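Local coordinates for Oxidored_FMN domain-containing protein ([Pseudomonas] geniculata N1, PDB 6L6J) that is an FMN- and [4Fe-4S]-containing amine oxidase acting on 6-hydroxypseudooxynicotine, and also carries a bound ADP, at residues 534-542 against 570-579. Sequence-based numbering, arbitrary orientation.
Sequences AAVVADRLA and VVNSMNEAGI
The carboxylate of D539 shows how a buried charge at a helix seam is held: its OD2 forms a salt bridge with R435 and its OD1 another with R543, while the hydroxyl of S573 lies beside OD2. The D539 OD2 to S573 OG separation of 3.5 Å is no more than a polar contact, and no hydrogen bond joins the two segments. Two arginines on one carboxylate would be expected to favour its ionised form.

The rest of the seam is apolar and rests on alanines, whose small side chains let bulkier groups from 570-579 reach the backbone of 534-542. Methyl CG1 of V570 meets A535 CB at 3.7 Å. M574, extended beyond CG, brings its terminal CE to within 3.9 Å of A535 CB. Further toward the C-terminal ends of the helices, I579 extends with chi2 at -178°, which carries CD1 between A538 and A542: it lies 3.8 Å from A538 CB and 3.6 Å from A538 O, while CG1 touches A542 CB. G578, with positive phi, forms a Schellman motif after the last turn of the helix, and the chain then brings I579 into this contact.

The helices run nearly parallel, 22° apart with their axes 10.9 Å apart at closest approach, as neighbours in an alpha/beta layer do. Both pack on the parallel strands of the OYE-like second alpha/beta domain, 534-542 against 522-527 and 547-552, and 570-579 against 547-552 and 580-582.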
loop_
_atom_site.group_PDB
_atom_site.type_symbol
_atom_site.label_atom_id
_atom_site.label_comp_id
_atom_site.label_asym_id
_atom_site.label_seq_id
_atom_site.Cartn_x
_atom_site.Cartn_y
_atom_site.Cartn_z
ATOM N N ALA A 534 17.137 -0.793 8.547
ATOM C CA ALA A 534 17.821 -1.391 9.712
ATOM C C ALA A 534 17.310 -2.814 9.929
ATOM O O ALA A 534 18.148 -3.673 10.274
ATOM C CB ALA A 534 17.657 -0.533 10.941
ATOM N N ALA A 535 16.004 -3.060 9.769
ATOM C CA ALA A 535 15.415 -4.405 9.977
ATOM C C ALA A 535 15.967 -5.320 8.883
ATOM O O ALA A 535 16.213 -6.524 9.149
ATOM C CB ALA A 535 13.903 -4.388 9.962
ATOM N N VAL A 536 16.187 -4.761 7.706
ATOM C CA VAL A 536 16.672 -5.547 6.541
ATOM C C VAL A 536 18.143 -5.919 6.778
ATOM O O VAL A 536 18.508 -7.065 6.455
ATOM C CB VAL A 536 16.407 -4.804 5.211
ATOM C CG1 VAL A 536 17.007 -5.509 4.012
ATOM C CG2 VAL A 536 14.915 -4.615 4.988
ATOM N N VAL A 537 18.961 -5.020 7.330
ATOM C CA VAL A 537 20.412 -5.315 7.524
ATOM C C VAL A 537 20.493 -6.388 8.611
ATOM O O VAL A 537 21.199 -7.372 8.400
ATOM C CB VAL A 537 21.301 -4.084 7.806
ATOM C CG1 VAL A 537 21.199 -3.041 6.713
ATOM C CG2 VAL A 537 21.025 -3.448 9.126
ATOM N N ALA A 538 19.700 -6.249 9.666
ATOM C CA ALA A 538 19.599 -7.223 10.778
ATOM C C ALA A 538 19.393 -8.618 10.189
ATOM O O ALA A 538 20.195 -9.520 10.474
ATOM C CB ALA A 538 18.465 -6.842 11.706
ATOM N N ASP A 539 18.367 -8.755 9.345
ATOM C CA ASP A 539 17.991 -10.024 8.676
ATOM C C ASP A 539 19.205 -10.544 7.912
ATOM O O ASP A 539 19.591 -11.687 8.140
ATOM C CB ASP A 539 16.791 -9.836 7.754
ATOM C CG ASP A 539 16.007 -11.115 7.534
ATOM O OD1 ASP A 539 16.635 -12.144 7.221
ATOM O OD2 ASP A 539 14.783 -11.084 7.728
ATOM N N ARG A 540 19.777 -9.715 7.047
ATOM C CA ARG A 540 20.981 -10.041 6.242
ATOM C C ARG A 540 22.067 -10.595 7.161
ATOM O O ARG A 540 22.702 -11.601 6.786
ATOM C CB ARG A 540 21.472 -8.784 5.523
ATOM C CG ARG A 540 22.721 -8.983 4.687
ATOM C CD ARG A 540 22.392 -9.689 3.393
ATOM N NE ARG A 540 23.585 -9.782 2.561
ATOM C CZ ARG A 540 24.410 -10.836 2.507
ATOM N NH1 ARG A 540 24.171 -11.929 3.233
ATOM N NH2 ARG A 540 25.465 -10.777 1.698
ATOM N N LEU A 541 22.264 -9.957 8.319
ATOM C CA LEU A 541 23.384 -10.233 9.247
ATOM C C LEU A 541 23.123 -11.514 10.034
ATOM O O LEU A 541 24.085 -12.294 10.249
ATOM C CB LEU A 541 23.540 -9.062 10.210
ATOM C CG LEU A 541 24.165 -7.793 9.642
ATOM C CD1 LEU A 541 23.920 -6.639 10.598
ATOM C CD2 LEU A 541 25.660 -7.970 9.397
ATOM N N ALA A 542 21.896 -11.724 10.504
ATOM C CA ALA A 542 21.552 -12.962 11.241
ATOM C C ALA A 542 21.782 -14.154 10.282
ATOM O O ALA A 542 22.440 -15.154 10.691
ATOM C CB ALA A 542 20.143 -12.894 11.793
ATOM N N VAL A 570 7.705 -8.133 10.766
ATOM C CA VAL A 570 9.148 -7.868 11.030
ATOM C C VAL A 570 9.483 -8.504 12.388
ATOM O O VAL A 570 10.432 -9.334 12.434
ATOM C CB VAL A 570 9.516 -6.375 11.000
ATOM C CG1 VAL A 570 10.998 -6.189 11.252
ATOM C CG2 VAL A 570 9.141 -5.691 9.695
ATOM N N VAL A 571 8.721 -8.153 13.435
ATOM C CA VAL A 571 8.899 -8.693 14.812
ATOM C C VAL A 571 8.922 -10.233 14.737
ATOM O O VAL A 571 9.977 -10.811 15.095
ATOM C CB VAL A 571 7.829 -8.160 15.787
ATOM C CG1 VAL A 571 7.874 -8.872 17.127
ATOM C CG2 VAL A 571 7.946 -6.666 15.993
ATOM N N ASN A 572 7.842 -10.880 14.275
ATOM C CA ASN A 572 7.773 -12.371 14.171
ATOM C C ASN A 572 9.021 -12.897 13.456
ATOM O O ASN A 572 9.588 -13.872 13.931
ATOM C CB ASN A 572 6.549 -12.899 13.425
ATOM C CG ASN A 572 5.270 -12.721 14.209
ATOM O OD1 ASN A 572 5.310 -12.330 15.365
ATOM N ND2 ASN A 572 4.129 -12.958 13.567
ATOM N N SER A 573 9.431 -12.252 12.371
ATOM C CA SER A 573 10.655 -12.585 11.606
ATOM C C SER A 573 11.869 -12.611 12.543
ATOM O O SER A 573 12.651 -13.577 12.483
ATOM C CB SER A 573 10.843 -11.596 10.487
ATOM O OG SER A 573 12.007 -11.889 9.748
ATOM N N MET A 574 12.007 -11.583 13.383
ATOM C CA MET A 574 13.169 -11.345 14.278
ATOM C C MET A 574 13.160 -12.413 15.394
ATOM O O MET A 574 14.198 -13.089 15.592
ATOM C CB MET A 574 13.119 -9.919 14.862
ATOM C CG MET A 574 13.675 -8.798 13.939
ATOM S SD MET A 574 13.581 -7.095 14.672
ATOM C CE MET A 574 14.442 -6.122 13.445
ATOM N N ASN A 575 12.030 -12.595 16.082
ATOM C CA ASN A 575 11.844 -13.695 17.065
ATOM C C ASN A 575 12.272 -15.041 16.462
ATOM O O ASN A 575 12.928 -15.815 17.163
ATOM C CB ASN A 575 10.402 -13.766 17.564
ATOM C CG ASN A 575 10.062 -12.578 18.434
ATOM O OD1 ASN A 575 10.966 -11.864 18.874
ATOM N ND2 ASN A 575 8.779 -12.320 18.628
ATOM N N GLU A 576 11.947 -15.300 15.200
ATOM C CA GLU A 576 12.174 -16.621 14.561
ATOM C C GLU A 576 13.675 -16.783 14.312
ATOM O O GLU A 576 14.198 -17.883 14.598
ATOM C CB GLU A 576 11.286 -16.796 13.322
ATOM C CG GLU A 576 9.803 -17.025 13.673
ATOM C CD GLU A 576 8.795 -16.965 12.519
ATOM O OE1 GLU A 576 9.232 -16.957 11.330
ATOM O OE2 GLU A 576 7.570 -16.928 12.797
ATOM N N ALA A 577 14.354 -15.718 13.874
ATOM C CA ALA A 577 15.815 -15.705 13.578
ATOM C C ALA A 577 16.644 -15.561 14.868
ATOM O O ALA A 577 17.875 -15.575 14.779
ATOM C CB ALA A 577 16.126 -14.564 12.632
ATOM N N GLY A 578 15.997 -15.401 16.026
ATOM C CA GLY A 578 16.669 -15.055 17.283
ATOM C C GLY A 578 17.484 -13.782 17.136
ATOM O O GLY A 578 18.684 -13.803 17.530
ATOM N N ILE A 579 16.851 -12.743 16.569
ATOM C CA ILE A 579 17.328 -11.333 16.562
ATOM C C ILE A 579 16.742 -10.653 17.812
ATOM O O ILE A 579 15.501 -10.564 17.968
ATOM C CB ILE A 579 16.983 -10.601 15.237
ATOM C CG1 ILE A 579 17.813 -11.130 14.059
ATOM C CG2 ILE A 579 17.127 -9.078 15.371
ATOM C CD1 ILE A 579 17.552 -10.420 12.727
#